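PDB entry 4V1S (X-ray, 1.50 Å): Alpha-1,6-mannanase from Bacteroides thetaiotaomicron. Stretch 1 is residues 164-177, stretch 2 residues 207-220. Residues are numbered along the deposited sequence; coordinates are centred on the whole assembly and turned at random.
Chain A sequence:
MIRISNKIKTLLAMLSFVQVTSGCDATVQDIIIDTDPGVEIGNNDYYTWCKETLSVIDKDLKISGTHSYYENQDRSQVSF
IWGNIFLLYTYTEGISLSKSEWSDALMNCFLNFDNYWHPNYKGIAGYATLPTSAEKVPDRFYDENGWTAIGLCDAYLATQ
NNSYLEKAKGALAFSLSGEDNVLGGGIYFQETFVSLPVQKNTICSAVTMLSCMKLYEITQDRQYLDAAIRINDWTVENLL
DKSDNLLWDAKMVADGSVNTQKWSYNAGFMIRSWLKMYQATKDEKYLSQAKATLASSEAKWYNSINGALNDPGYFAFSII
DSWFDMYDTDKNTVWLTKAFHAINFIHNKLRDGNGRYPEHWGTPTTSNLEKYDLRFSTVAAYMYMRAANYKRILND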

# COMPACT_ATOMS: atom_id res chain seq x y z
N TYR A 164 1.88 18.26 2.53
CA TYR A 164 1.72 16.80 2.49
C TYR A 164 0.91 16.31 3.70
O TYR A 164 0.01 15.49 3.57
CB TYR A 164 3.08 16.08 2.45
CG TYR A 164 3.98 16.41 1.26
CD1 TYR A 164 3.53 17.09 0.13
CD2 TYR A 164 5.31 16.04 1.30
CE1 TYR A 164 4.41 17.36 -0.94
CE2 TYR A 164 6.17 16.29 0.26
CZ TYR A 164 5.71 16.94 -0.86
OH TYR A 164 6.59 17.18 -1.89
N LEU A 165 1.23 16.87 4.88
CA LEU A 165 0.51 16.49 6.10
C LEU A 165 -0.96 16.94 6.07
O LEU A 165 -1.83 16.22 6.53
CB LEU A 165 1.23 17.08 7.32
CG LEU A 165 0.64 16.65 8.65
CD1 LEU A 165 0.73 15.12 8.83
CD2 LEU A 165 1.31 17.37 9.79
N GLU A 166 -1.23 18.12 5.52
CA GLU A 166 -2.59 18.62 5.40
C GLU A 166 -3.45 17.62 4.60
O GLU A 166 -4.56 17.27 4.99
CB GLU A 166 -2.59 19.99 4.73
CG GLU A 166 -3.93 20.60 4.43
CD GLU A 166 -3.80 22.05 3.93
OE1 GLU A 166 -2.66 22.53 3.71
OE2 GLU A 166 -4.86 22.70 3.76
N LYS A 167 -2.91 17.16 3.48
CA LYS A 167 -3.65 16.20 2.65
C LYS A 167 -3.69 14.82 3.31
O LYS A 167 -4.66 14.10 3.13
CB LYS A 167 -3.10 16.12 1.23
CG LYS A 167 -3.40 17.35 0.39
CD LYS A 167 -4.85 17.43 -0.01
CE LYS A 167 -5.13 18.60 -0.93
NZ LYS A 167 -4.92 19.93 -0.31
N ALA A 168 -2.64 14.41 4.03
CA ALA A 168 -2.71 13.14 4.79
C ALA A 168 -3.89 13.16 5.75
O ALA A 168 -4.66 12.21 5.84
CB ALA A 168 -1.44 12.87 5.55
N LYS A 169 -4.01 14.25 6.49
CA LYS A 169 -5.10 14.40 7.44
C LYS A 169 -6.46 14.40 6.76
O LYS A 169 -7.43 13.78 7.25
CB LYS A 169 -4.92 15.69 8.26
CG LYS A 169 -3.79 15.61 9.26
CD LYS A 169 -3.60 16.99 9.87
CE LYS A 169 -2.48 17.04 10.86
NZ LYS A 169 -2.25 18.44 11.34
N GLY A 170 -6.54 15.08 5.61
CA GLY A 170 -7.78 15.17 4.89
C GLY A 170 -8.18 13.85 4.28
O GLY A 170 -9.34 13.46 4.33
N ALA A 171 -7.23 13.14 3.70
CA ALA A 171 -7.52 11.81 3.13
C ALA A 171 -8.01 10.86 4.24
O ALA A 171 -8.96 10.12 4.06
CB ALA A 171 -6.27 11.26 2.46
N LEU A 172 -7.30 10.85 5.37
CA LEU A 172 -7.68 9.99 6.50
C LEU A 172 -9.07 10.40 7.02
O LEU A 172 -9.89 9.54 7.34
CB LEU A 172 -6.64 9.98 7.59
CG LEU A 172 -7.00 9.10 8.79
CD1 LEU A 172 -7.37 7.67 8.35
CD2 LEU A 172 -5.88 9.08 9.81
N ALA A 173 -9.36 11.70 7.09
CA ALA A 173 -10.69 12.13 7.53
C ALA A 173 -11.76 11.59 6.58
O ALA A 173 -12.87 11.18 7.00
CB ALA A 173 -10.77 13.63 7.60
N PHE A 174 -11.43 11.54 5.30
CA PHE A 174 -12.35 10.94 4.38
C PHE A 174 -12.57 9.48 4.69
O PHE A 174 -13.72 9.01 4.76
CB PHE A 174 -11.96 11.16 2.92
CG PHE A 174 -13.00 10.64 1.96
CD1 PHE A 174 -14.18 11.32 1.78
CD2 PHE A 174 -12.88 9.40 1.36
CE1 PHE A 174 -15.18 10.81 0.97
CE2 PHE A 174 -13.86 8.89 0.55
CZ PHE A 174 -15.02 9.60 0.35
N SER A 175 -11.50 8.73 4.84
CA SER A 175 -11.63 7.28 5.16
C SER A 175 -12.47 7.10 6.44
O SER A 175 -13.33 6.21 6.54
CB SER A 175 -10.27 6.63 5.33
OG SER A 175 -9.52 6.65 4.13
N LEU A 176 -12.20 7.94 7.45
CA LEU A 176 -12.92 7.79 8.72
C LEU A 176 -14.40 8.16 8.61
O LEU A 176 -15.23 7.68 9.43
CB LEU A 176 -12.25 8.63 9.82
CG LEU A 176 -10.95 8.06 10.36
CD1 LEU A 176 -10.20 9.12 11.16
CD2 LEU A 176 -11.13 6.79 11.19
N SER A 177 -14.76 8.94 7.58
CA SER A 177 -16.15 9.30 7.38
C SER A 177 -16.91 8.07 6.82
O SER A 177 -18.15 8.07 6.80
CB SER A 177 -16.33 10.48 6.42
OG SER A 177 -16.11 10.14 5.04
N VAL A 207 -6.06 -0.11 6.00
CA VAL A 207 -5.34 1.10 5.62
C VAL A 207 -5.74 2.29 6.52
O VAL A 207 -4.95 3.20 6.77
CB VAL A 207 -5.49 1.49 4.14
CG1 VAL A 207 -4.91 0.41 3.25
CG2 VAL A 207 -6.93 1.83 3.74
N THR A 208 -6.99 2.29 6.99
CA THR A 208 -7.41 3.35 7.90
C THR A 208 -6.69 3.20 9.26
O THR A 208 -6.22 4.19 9.82
CB THR A 208 -8.93 3.39 8.02
OG1 THR A 208 -9.52 3.61 6.76
CG2 THR A 208 -9.41 4.46 8.95
N MET A 209 -6.59 1.97 9.77
CA MET A 209 -5.84 1.73 10.97
C MET A 209 -4.38 2.17 10.86
O MET A 209 -3.86 2.84 11.75
CB MET A 209 -5.89 0.26 11.38
CG MET A 209 -7.25 -0.19 11.93
SD MET A 209 -7.50 -1.98 11.96
CE MET A 209 -5.97 -2.52 12.71
N LEU A 210 -3.73 1.80 9.77
CA LEU A 210 -2.33 2.14 9.62
C LEU A 210 -2.17 3.66 9.52
O LEU A 210 -1.27 4.23 10.13
CB LEU A 210 -1.71 1.42 8.42
CG LEU A 210 -0.21 1.67 8.27
CD1 LEU A 210 0.57 1.23 9.51
CD2 LEU A 210 0.34 0.94 7.06
N SER A 211 -3.05 4.31 8.76
CA SER A 211 -3.03 5.77 8.64
C SER A 211 -3.22 6.43 10.00
O SER A 211 -2.50 7.39 10.35
CB SER A 211 -4.12 6.24 7.68
OG SER A 211 -3.93 5.80 6.35
N CYS A 212 -4.20 5.94 10.75
CA CYS A 212 -4.45 6.43 12.11
C CYS A 212 -3.20 6.31 12.98
O CYS A 212 -2.84 7.24 13.69
CB CYS A 212 -5.61 5.67 12.78
SG CYS A 212 -7.26 6.18 12.29
N MET A 213 -2.54 5.15 12.93
CA MET A 213 -1.35 4.96 13.75
C MET A 213 -0.19 5.87 13.32
O MET A 213 0.53 6.41 14.19
CB MET A 213 -0.93 3.49 13.77
CG MET A 213 -1.93 2.60 14.49
SD MET A 213 -2.43 3.19 16.14
CE MET A 213 -0.84 3.39 16.94
N LYS A 214 -0.04 6.09 12.02
CA LYS A 214 0.98 7.00 11.53
C LYS A 214 0.70 8.42 11.96
O LYS A 214 1.60 9.13 12.43
CB LYS A 214 1.17 6.86 10.01
CG LYS A 214 1.85 5.56 9.59
CD LYS A 214 2.01 5.41 8.09
CE LYS A 214 3.01 4.30 7.79
NZ LYS A 214 4.40 4.76 8.02
N LEU A 215 -0.56 8.84 11.85
CA LEU A 215 -0.94 10.18 12.31
C LEU A 215 -0.92 10.34 13.84
O LEU A 215 -0.62 11.43 14.35
CB LEU A 215 -2.27 10.61 11.71
CG LEU A 215 -2.09 11.32 10.36
CD1 LEU A 215 -3.38 11.36 9.57
CD2 LEU A 215 -1.55 12.74 10.55
N TYR A 216 -1.20 9.26 14.57
CA TYR A 216 -1.04 9.27 16.01
C TYR A 216 0.41 9.57 16.38
O TYR A 216 0.69 10.39 17.26
CB TYR A 216 -1.48 7.93 16.65
CG TYR A 216 -1.19 7.88 18.12
CD1 TYR A 216 -1.85 8.73 18.99
CD2 TYR A 216 -0.23 7.01 18.62
CE1 TYR A 216 -1.57 8.71 20.35
CE2 TYR A 216 0.06 6.98 19.97
CZ TYR A 216 -0.62 7.82 20.83
OH TYR A 216 -0.35 7.81 22.18
N GLU A 217 1.33 8.89 15.72
CA GLU A 217 2.75 9.09 16.02
C GLU A 217 3.16 10.53 15.71
O GLU A 217 3.89 11.14 16.48
CB GLU A 217 3.59 8.08 15.24
CG GLU A 217 3.43 6.66 15.76
CD GLU A 217 4.38 5.66 15.14
OE1 GLU A 217 5.15 6.01 14.19
OE2 GLU A 217 4.34 4.48 15.60
N ILE A 218 2.65 11.08 14.62
CA ILE A 218 2.98 12.45 14.23
C ILE A 218 2.35 13.49 15.17
O ILE A 218 3.04 14.42 15.64
CB ILE A 218 2.57 12.73 12.77
CG1 ILE A 218 3.48 11.94 11.83
CG2 ILE A 218 2.63 14.22 12.45
CD1 ILE A 218 2.92 11.76 10.43
N THR A 219 1.06 13.35 15.43
CA THR A 219 0.30 14.40 16.14
C THR A 219 0.15 14.22 17.65
O THR A 219 -0.19 15.17 18.35
CB THR A 219 -1.13 14.51 15.59
OG1 THR A 219 -1.86 13.31 15.91
CG2 THR A 219 -1.13 14.77 14.09
N GLN A 220 0.36 12.98 18.10
CA GLN A 220 0.10 12.51 19.46
C GLN A 220 -1.36 12.73 19.89
O GLN A 220 -1.66 12.74 21.08
CB GLN A 220 1.13 13.12 20.44
CG GLN A 220 2.55 12.66 20.16
CD GLN A 220 2.76 11.16 20.41
OE1 GLN A 220 3.04 10.37 19.47
NE2 GLN A 220 2.58 10.75 21.66

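L172 is at the centre of the contact between the two helices. Its CA-to-CB bond points toward the second helix, and its side chain sits as a knob among T208, S211, C212 and L215. Its chi1 is t and its chi2 is p. L172 CD1 lies 3.6 Å from S211 CB and 3.9 Å from T208 CG2. L172 CD2 lies 3.4 Å from L215 CD1, and the same L172 CD2 is 4.1 Å from C212 SG. A branched leucine suits this place: its methyls both lie near S211 and C212, while CD1 reaches on to T208 and CD2 to L215.

L215 returns the arrangement. Its side chain is a knob among L165, A168, K169 and L172. L215 CD2 approaches L165 CD1 at 3.7 Å, while L215 CD1 lies 4.0 Å from the backbone oxygen A168 O. A168 has a small side chain that faces the second helix and leaves room for this leucine.

The apolar packing extends both ways along the helices. The CA-to-CB bond of L165 points sideways, but the end of its side chain comes nearer, and L165 CD1 also lies 4.2 Å from I218 CG2. L176 behaves similarly near the other end. L176 CD2 meets T208 CG2 at 3.7 Å, and L176 CD2 is 4.1 Å from C212 SG.

The backbones come closest where S211, S175 and T208 face the contact. The CA atoms of L172 and S211 are 6.6 Å apart, and those of S175 and T208 are 6.4 Å apart. The helices are further apart at K169 and L215, whose CA atoms are 7.7 Å apart. S211 turns its hydroxyl back to its own helix, where S211 OG donates to V207 O at 2.8 Å. This satisfies the buried hydroxyl and leaves S211 CB to pack against L172.

S175 and T208 face each other, with S175 CB 3.4 Å from T208 OG1. S175 OG and T208 OG1 are both hydrogen-bonded elsewhere in the structure. T208 thus combines a satisfied hydroxyl with a methyl that packs against the leucines.

At the partly exposed edge, K169 contributes the aliphatic part of its chain. K169 CG lies 3.9 Å from L215 CD2, and K169 CE lies 4.2 Å from T219 CG2. T219 OG1 donates to L215 O at 2.7 Å, within its own helix. Its methyl is left to meet the lysine.

Overall, the helix axes approach to 10.1 Å, with N-to-C directions 138° apart. The contact buries 455 Å², both sides summed. It is made by side-chain packing; no hydrogen bond crosses it.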